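Local coordinates for protein aminotransferase class-III (Sphaerobacter thermophilus DSM 20745, PDB 6K8H) that is an omega-transaminase of the class-III aminotransferase family, with the fold of the pyridoxal-phosphate-dependent aminotransferases and two chains in its assembly, at residues T101-A106 against A320-M325; K282-G287 against T330-L335. All blocks are in the same frame, centred on the assembly; numbering follows the deposited sequence.

Interaction 1: residues T101-A106 against A320-M325; sequences TEHEIA and ANPVTM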
ATOM      1  N   THR B 101      17.236   2.287   7.727  1.00  9.96           N
ATOM      2  CA  THR B 101      17.923   1.262   8.544  1.00  8.46           C
ATOM      3  C   THR B 101      18.734   0.355   7.623  1.00 12.70           C
ATOM      4  O   THR B 101      18.435   0.295   6.424  1.00 10.73           O
ATOM      5  CB  THR B 101      16.954   0.400   9.361  1.00 10.86           C
ATOM      6  OG1 THR B 101      16.459  -0.660   8.547  1.00  9.93           O
ATOM      7  CG2 THR B 101      15.820   1.189   9.977  1.00 10.66           C
ATOM      8  N   GLU B 102      19.745  -0.292   8.185  1.00 10.26           N
ATOM      9  CA  GLU B 102      20.570  -1.224   7.428  1.00 11.07           C
ATOM     10  C   GLU B 102      19.746  -2.358   6.815  1.00 12.87           C
ATOM     11  O   GLU B 102      20.175  -2.961   5.825  1.00 10.85           O
ATOM     12  CB  GLU B 102      21.661  -1.782   8.344  1.00 14.27           C
ATOM     13  CG  GLU B 102      22.660  -2.727   7.675  1.00 19.19           C
ATOM     14  CD  GLU B 102      23.783  -3.132   8.617  1.00 27.81           C
ATOM     15  OE1 GLU B 102      23.834  -2.591   9.745  1.00 27.89           O
ATOM     16  OE2 GLU B 102      24.620  -3.982   8.225  1.00 28.74           O
ATOM     17  N   HIS B 103      18.569  -2.662   7.383  1.00  8.97           N
ATOM     18  CA  HIS B 103      17.779  -3.795   6.899  1.00 14.53           C
ATOM     19  C   HIS B 103      17.321  -3.591   5.458  1.00 11.25           C
ATOM     20  O   HIS B 103      17.309  -4.541   4.657  1.00 11.72           O
ATOM     21  CB  HIS B 103      16.578  -4.018   7.827  1.00 13.40           C
ATOM     22  CG  HIS B 103      16.943  -4.137   9.275  1.00 12.07           C
ATOM     23  ND1 HIS B 103      17.527  -5.268   9.807  1.00 13.71           N
ATOM     24  CD2 HIS B 103      16.808  -3.266  10.303  1.00 16.98           C
ATOM     25  CE1 HIS B 103      17.728  -5.092  11.100  1.00 16.90           C
ATOM     26  NE2 HIS B 103      17.304  -3.884  11.428  1.00 16.23           N
ATOM     27  N   GLU B 104      16.970  -2.347   5.121  1.00 10.27           N
ATOM     28  CA  GLU B 104      16.545  -2.017   3.734  1.00 10.29           C
ATOM     29  C   GLU B 104      17.735  -2.268   2.800  1.00 10.53           C
ATOM     30  O   GLU B 104      17.534  -2.785   1.713  1.00 12.40           O
ATOM     31  CB  GLU B 104      16.006  -0.587   3.644  1.00  8.74           C
ATOM     32  CG  GLU B 104      17.051   0.493   3.803  1.00 11.27           C
ATOM     33  CD  GLU B 104      16.490   1.899   3.981  1.00 17.05           C
ATOM     34  OE1 GLU B 104      15.580   2.066   4.808  1.00 10.96           O
ATOM     35  OE2 GLU B 104      16.969   2.812   3.288  1.00 11.72           O
ATOM     36  N   ILE B 105      18.941  -1.919   3.241  1.00 11.72           N
ATOM     37  CA  ILE B 105      20.130  -2.157   2.425  1.00  9.79           C
ATOM     38  C   ILE B 105      20.335  -3.642   2.210  1.00 11.56           C
ATOM     39  O   ILE B 105      20.689  -4.077   1.112  1.00  9.23           O
ATOM     40  CB  ILE B 105      21.374  -1.519   3.066  1.00 11.68           C
ATOM     41  CG1 ILE B 105      21.125  -0.033   3.322  1.00  9.13           C
ATOM     42  CG2 ILE B 105      22.590  -1.737   2.149  1.00 11.09           C
ATOM     43  CD1 ILE B 105      22.248   0.656   4.071  1.00 11.99           C
ATOM     44  N   ALA B 106      20.155  -4.443   3.264  1.00  9.59           N
ATOM     45  CA  ALA B 106      20.398  -5.880   3.152  1.00 11.85           C
ATOM     46  C   ALA B 106      19.459  -6.522   2.133  1.00 11.65           C
ATOM     47  O   ALA B 106      19.893  -7.292   1.254  1.00 10.93           O
ATOM     48  CB  ALA B 106      20.234  -6.535   4.524  1.00 11.67           C
ATOM     49  N   ALA B 320       9.928   0.122   3.646  1.00  8.21           N
ATOM     50  CA  ALA B 320      11.176  -0.454   4.149  1.00  8.60           C
ATOM     51  C   ALA B 320      11.191  -0.541   5.677  1.00  8.07           C
ATOM     52  O   ALA B 320      12.248  -0.467   6.301  1.00  8.54           O
ATOM     53  CB  ALA B 320      12.396   0.322   3.639  1.00  9.73           C
ATOM     54  N   ASN B 321      10.025  -0.722   6.296  1.00  6.55           N
ATOM     55  CA  ASN B 321      10.010  -0.924   7.733  1.00  8.44           C
ATOM     56  C   ASN B 321      10.817  -2.180   8.068  1.00  8.29           C
ATOM     57  O   ASN B 321      10.883  -3.119   7.269  1.00  9.80           O
ATOM     58  CB  ASN B 321       8.581  -1.033   8.254  1.00  9.08           C
ATOM     59  CG  ASN B 321       7.931  -2.353   7.895  1.00  8.27           C
ATOM     60  OD1 ASN B 321       8.099  -3.347   8.601  1.00  9.98           O
ATOM     61  ND2 ASN B 321       7.189  -2.372   6.790  1.00  6.94           N
ATOM     62  N   PRO B 322      11.505  -2.193   9.209  1.00  9.78           N
ATOM     63  CA  PRO B 322      12.438  -3.301   9.478  1.00 11.82           C
ATOM     64  C   PRO B 322      11.766  -4.657   9.627  1.00  7.48           C
ATOM     65  O   PRO B 322      12.400  -5.676   9.344  1.00  9.00           O
ATOM     66  CB  PRO B 322      13.128  -2.868  10.778  1.00 11.35           C
ATOM     67  CG  PRO B 322      13.040  -1.363  10.752  1.00 12.50           C
ATOM     68  CD  PRO B 322      11.702  -1.061  10.126  1.00 10.75           C
ATOM     69  N   VAL B 323      10.513  -4.729  10.057  1.00 10.06           N
ATOM     70  CA  VAL B 323       9.891  -6.043  10.150  1.00  8.96           C
ATOM     71  C   VAL B 323       9.771  -6.669   8.765  1.00  9.33           C
ATOM     72  O   VAL B 323      10.210  -7.802   8.543  1.00  7.58           O
ATOM     73  CB  VAL B 323       8.537  -5.962  10.867  1.00  9.29           C
ATOM     74  CG1 VAL B 323       7.853  -7.311  10.797  1.00 10.41           C
ATOM     75  CG2 VAL B 323       8.764  -5.550  12.312  1.00 12.33           C
ATOM     76  N   THR B 324       9.168  -5.946   7.817  1.00  9.13           N
ATOM     77  CA  THR B 324       9.063  -6.458   6.453  1.00  7.47           C
ATOM     78  C   THR B 324      10.434  -6.740   5.852  1.00  8.64           C
ATOM     79  O   THR B 324      10.618  -7.749   5.163  1.00  9.59           O
ATOM     80  CB  THR B 324       8.303  -5.469   5.573  1.00  9.73           C
ATOM     81  OG1 THR B 324       6.990  -5.267   6.101  1.00  8.57           O
ATOM     82  CG2 THR B 324       8.208  -5.980   4.110  1.00  8.54           C
ATOM     83  N   MET B 325      11.422  -5.881   6.127  1.00  5.24           N
ATOM     84  CA  MET B 325      12.744  -6.077   5.532  1.00  6.88           C
ATOM     85  C   MET B 325      13.411  -7.337   6.066  1.00  9.65           C
ATOM     86  O   MET B 325      14.003  -8.102   5.301  1.00  7.20           O
ATOM     87  CB  MET B 325      13.626  -4.853   5.788  1.00  7.69           C
ATOM     88  CG  MET B 325      13.115  -3.581   5.117  1.00  5.32           C
ATOM     89  SD  MET B 325      13.107  -3.615   3.306  1.00 12.44           S
ATOM     90  CE  MET B 325      11.435  -4.194   2.961  1.00  6.14           C
TER
HETATM   91  O   HOH W   1      14.452   0.817   6.929  1.00 11.58           O
HETATM   92  O   HOH W   2      16.677  -7.007   5.699  1.00 12.81           O

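Interaction 2: residues K282-G287 against T330-L335; sequences KIIGGG and TAMRKL. With PLR ((5-hydroxy-4,6-dimethylpyridin-3-yl)methyl dihydrogen phosphate), chain D.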
ATOM      1  N   LYS B 282       4.561  -9.583  -2.656  1.00 11.07           N
ATOM      2  CA  LYS B 282       4.224 -10.930  -2.191  1.00  8.73           C
ATOM      3  C   LYS B 282       5.407 -11.644  -1.519  1.00  7.86           C
ATOM      4  O   LYS B 282       5.719 -11.348  -0.350  1.00  9.12           O
ATOM      5  CB  LYS B 282       3.638 -11.727  -3.366  1.00 11.78           C
ATOM      6  CG  LYS B 282       2.282 -11.148  -3.842  1.00 13.74           C
ATOM      7  CD  LYS B 282       1.517 -12.066  -4.797  1.00 12.71           C
ATOM      8  CE  LYS B 282      -0.003 -11.743  -4.842  1.00 16.67           C
ATOM      9  NZ  LYS B 282      -0.368 -10.614  -5.766  1.00 24.61           N
ATOM     10  N   ILE B 283       6.068 -12.570  -2.206  1.00  8.52           N
ATOM     11  CA  ILE B 283       7.072 -13.412  -1.487  1.00 11.12           C
ATOM     12  C   ILE B 283       8.174 -12.564  -0.842  1.00 10.27           C
ATOM     13  O   ILE B 283       8.654 -12.952   0.218  1.00  9.52           O
ATOM     14  CB  ILE B 283       7.683 -14.486  -2.410  1.00  9.08           C
ATOM     15  CG1 ILE B 283       8.640 -13.876  -3.436  1.00  8.12           C
ATOM     16  CG2 ILE B 283       6.601 -15.333  -3.059  1.00  8.25           C
ATOM     17  CD1 ILE B 283       9.545 -14.878  -4.090  1.00 10.80           C
ATOM     18  N   ILE B 284       8.486 -11.410  -1.420  1.00  8.66           N
ATOM     19  CA  ILE B 284       9.695 -10.710  -1.010  1.00  7.70           C
ATOM     20  C   ILE B 284       9.507 -10.081   0.361  1.00  8.28           C
ATOM     21  O   ILE B 284      10.442  -9.474   0.892  1.00 11.77           O
ATOM     22  CB  ILE B 284      10.124  -9.645  -2.045  1.00  8.11           C
ATOM     23  CG1 ILE B 284       9.041  -8.578  -2.224  1.00 10.08           C
ATOM     24  CG2 ILE B 284      10.442 -10.271  -3.372  1.00 10.40           C
ATOM     25  CD1 ILE B 284       9.577  -7.270  -2.806  1.00  6.97           C
ATOM     26  N   GLY B 285       8.314 -10.206   0.947  1.00  8.72           N
ATOM     27  CA  GLY B 285       8.104  -9.675   2.284  1.00  9.70           C
ATOM     28  C   GLY B 285       7.996 -10.690   3.395  1.00  9.10           C
ATOM     29  O   GLY B 285       7.690 -10.298   4.542  1.00 11.34           O
ATOM     30  N   GLY B 286       8.207 -11.976   3.129  1.00  9.68           N
ATOM     31  CA  GLY B 286       8.114 -13.003   4.158  1.00 12.64           C
ATOM     32  C   GLY B 286       6.748 -13.178   4.789  1.00 12.19           C
ATOM     33  O   GLY B 286       6.656 -13.716   5.895  1.00 12.28           O
ATOM     34  N   GLY B 287       5.685 -12.711   4.132  1.00 11.71           N
ATOM     35  CA  GLY B 287       4.346 -12.729   4.694  1.00  9.22           C
ATOM     36  C   GLY B 287       3.866 -11.392   5.223  1.00 10.49           C
ATOM     37  O   GLY B 287       2.725 -11.297   5.680  1.00 10.51           O
ATOM     38  N   THR B 330      14.905 -13.041   5.316  1.00  9.40           N
ATOM     39  CA  THR B 330      14.901 -14.451   5.716  1.00 11.46           C
ATOM     40  C   THR B 330      14.205 -15.322   4.677  1.00 12.58           C
ATOM     41  O   THR B 330      14.737 -16.364   4.260  1.00  9.46           O
ATOM     42  CB  THR B 330      14.232 -14.595   7.085  1.00 11.30           C
ATOM     43  OG1 THR B 330      14.837 -13.671   7.998  1.00 12.90           O
ATOM     44  CG2 THR B 330      14.374 -16.010   7.634  1.00 11.22           C
ATOM     45  N   ALA B 331      13.010 -14.904   4.233  1.00 10.01           N
ATOM     46  CA  ALA B 331      12.265 -15.686   3.244  1.00 10.58           C
ATOM     47  C   ALA B 331      13.086 -15.906   1.983  1.00  9.94           C
ATOM     48  O   ALA B 331      13.168 -17.027   1.462  1.00 10.75           O
ATOM     49  CB  ALA B 331      10.949 -14.984   2.899  1.00  8.74           C
ATOM     50  N   MET B 332      13.720 -14.845   1.484  1.00  7.94           N
ATOM     51  CA  MET B 332      14.485 -14.970   0.253  1.00  9.83           C
ATOM     52  C   MET B 332      15.750 -15.785   0.472  1.00  8.59           C
ATOM     53  O   MET B 332      16.115 -16.595  -0.384  1.00 10.46           O
ATOM     54  CB  MET B 332      14.814 -13.584  -0.301  1.00  9.04           C
ATOM     55  CG  MET B 332      13.597 -12.779  -0.725  1.00  9.03           C
ATOM     56  SD  MET B 332      12.516 -13.649  -1.888  1.00 11.89           S
ATOM     57  CE  MET B 332      13.540 -13.630  -3.361  1.00 13.87           C
ATOM     58  N   ARG B 333      16.429 -15.601   1.613  1.00  6.64           N
ATOM     59  CA  ARG B 333      17.640 -16.376   1.858  1.00  8.24           C
ATOM     60  C   ARG B 333      17.345 -17.862   1.924  1.00  9.40           C
ATOM     61  O   ARG B 333      18.209 -18.675   1.578  1.00 11.32           O
ATOM     62  CB  ARG B 333      18.330 -15.937   3.151  1.00 11.74           C
ATOM     63  CG  ARG B 333      19.290 -14.764   2.950  1.00 15.39           C
ATOM     64  CD  ARG B 333      19.969 -14.357   4.262  1.00 12.16           C
ATOM     65  NE  ARG B 333      20.819 -13.188   4.040  1.00 19.59           N
ATOM     66  CZ  ARG B 333      21.383 -12.469   5.007  1.00 24.20           C
ATOM     67  NH1 ARG B 333      21.184 -12.798   6.279  1.00 22.98           N
ATOM     68  NH2 ARG B 333      22.142 -11.417   4.698  1.00 28.95           N
ATOM     69  N   LYS B 334      16.148 -18.237   2.392  1.00 11.18           N
ATOM     70  CA  LYS B 334      15.752 -19.641   2.402  1.00 10.52           C
ATOM     71  C   LYS B 334      15.417 -20.192   1.020  1.00 12.04           C
ATOM     72  O   LYS B 334      15.389 -21.420   0.857  1.00 12.73           O
ATOM     73  CB  LYS B 334      14.563 -19.839   3.343  1.00 12.96           C
ATOM     74  CG  LYS B 334      14.927 -19.639   4.806  1.00 15.24           C
ATOM     75  CD  LYS B 334      13.698 -19.505   5.715  1.00 14.55           C
ATOM     76  CE  LYS B 334      12.766 -20.683   5.598  1.00 20.08           C
ATOM     77  NZ  LYS B 334      13.118 -21.788   6.534  1.00 21.46           N
ATOM     78  N   LEU B 335      15.131 -19.328   0.038  1.00 10.74           N
ATOM     79  CA  LEU B 335      14.853 -19.738  -1.346  1.00 11.29           C
ATOM     80  C   LEU B 335      16.167 -19.782  -2.118  1.00 10.86           C
ATOM     81  O   LEU B 335      16.549 -18.836  -2.810  1.00  9.77           O
ATOM     82  CB  LEU B 335      13.877 -18.783  -2.017  1.00 12.49           C
ATOM     83  CG  LEU B 335      12.382 -18.844  -1.786  1.00 16.87           C
ATOM     84  CD1 LEU B 335      11.743 -17.723  -2.612  1.00 12.67           C
ATOM     85  CD2 LEU B 335      11.813 -20.203  -2.160  1.00 13.90           C
TER
HETATM   86  N1  PLR D 501       0.446  -7.520  -9.801  1.00 11.69           N
HETATM   87  C2  PLR D 501       0.166  -8.818  -9.842  1.00 15.00           C
HETATM   88  C2A PLR D 501       0.587  -9.615 -11.033  1.00 16.71           C
HETATM   89  C3  PLR D 501      -0.496  -9.432  -8.770  1.00 21.00           C
HETATM   90  O3  PLR D 501      -0.755 -10.753  -8.842  1.00 19.77           O
HETATM   91  C4  PLR D 501      -0.874  -8.661  -7.653  1.00 18.77           C
HETATM   92  C4A PLR D 501      -1.560  -9.293  -6.524  1.00 26.64           C
HETATM   93  C5  PLR D 501      -0.556  -7.299  -7.637  1.00 19.17           C
HETATM   94  C6  PLR D 501       0.080  -6.782  -8.733  1.00 17.45           C
HETATM   95  C5A PLR D 501      -0.950  -6.409  -6.489  1.00 17.28           C
HETATM   96  O4P PLR D 501      -0.225  -6.648  -5.244  1.00 13.05           O
HETATM   97  P   PLR D 501      -0.924  -6.276  -3.844  1.00 12.77           P
HETATM   98  O1P PLR D 501      -1.330  -4.844  -3.976  1.00  6.81           O
HETATM   99  O2P PLR D 501      -2.095  -7.180  -3.713  1.00 10.14           O
HETATM  100  O3P PLR D 501       0.101  -6.504  -2.781  1.00  9.29           O

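Interaction 1: residues T101-A106 against A320-M325
Two helix N-termini meet side by side here, the start of helix 102-114 presenting Thr101, His103 and Glu104 to Ala320, Pro322 and Met325 at the start of helix 322-334. The His103 ring reaches Pro322 obliquely, CD2 lying 3.7 Å from CB of the proline. His103 CB rests 3.7 Å from Met325 CB, and the Met325 chain, bent at chi2 and chi3, puts SD 3.8 Å from Glu104 CA. The Thr101 and Pro322 side chains cross at about a right angle, with Thr101 CG2 3.9 Å from Pro322 CG. Glu104 CB packs 3.7 Å from Ala320 CB. With CG between backbone N and carbonyl carbon (chi1 70°), the extended Glu104 chain brings OE1 near Thr101 N, a weak bond that completes a capping box; Thr101 OG1 accepts from His103 N at 3.1 Å. Asn321 caps the other helix through OD1. Thr35 of the second subunit packs on both Glu104 and Ala320. A first water lies within hydrogen-bonding distance of Thr101 OG1, Glu104 OE1 and Ala320 O; a second donates to His103 O and, weakly, to Met325 O. Direct contacts are thus apolar, while water joins one helix's capping residues to the carbonyl before the other's cap.

Interaction 2: residues K282-G287 against T330-L335
Gly286 and Ala331 bring their CA atoms to 5.0 Å where a 3-10 turn at residues 283-285, closed by bonds from Gly285 N to Lys282 O and from Gly286 N to Ile283 O, meets the last turn of helix 322-334. Gly286, at positive phi (63°), lies with CA 3.7 Å from Ala331 CB. The same methyl lies 4.1 Å from Ile283 O. Beside this close backbone approach, Ile283 points its longer branch at the helix: with CG1 between the backbone N and the carbonyl carbon (chi1 72°), CD1 touches Met332 SD at 3.9 Å and Leu335 CD1 also at 3.9 Å, the Ile283 side chain crossing those of Met332 and Leu335 at about a right angle. Met332 is bent at chi2 and chi3, and its sulfur also meets Ile284, 4.2 Å from CG2. The turn follows strand 277-281 of the large mixed sheet and opens with Lys282, the lysine bound to the ligand; in aminotransferases of this fold the corresponding lysine typically carries the pyridoxal phosphate cofactor. Its NZ is covalently bound to C4A of (5-hydroxy-4,6-dimethylpyridin-3-yl)methyl dihydrogen phosphate, the modelled separation of 1.9 Å being long for a C-N bond. Thr128 of the same chain and Thr317 of the second subunit also hydrogen-bond this ligand. On the helix side, Leu110 of helix 102-114 packs on Met332, while Ala331 O accepts a bond from His76 NE2 and Arg114 makes weak bonds to Met332 O and Leu335 O.

Read from the N terminus, the chain enters interaction 1 at 101-106, then builds the seven-stranded mixed sheet from strand 120-124 onward. It reaches 282-287 between two strands of that sheet, 277-281 and 291-295, and returns at 320-325 to close interaction 1 over 213 intervening residues. A few residues later 330-335 closes interaction 2, with 42 residues between its segments. The segments alternate, so the two contacts cross rather than nest. Helix 322-334 serves both: its first turn pairs with helix 102-114, its last with the ligand-bearing turn. They touch directly where Thr324 CG2 packs 4.1 Å from Gly285 CA, and both reach the second subunit.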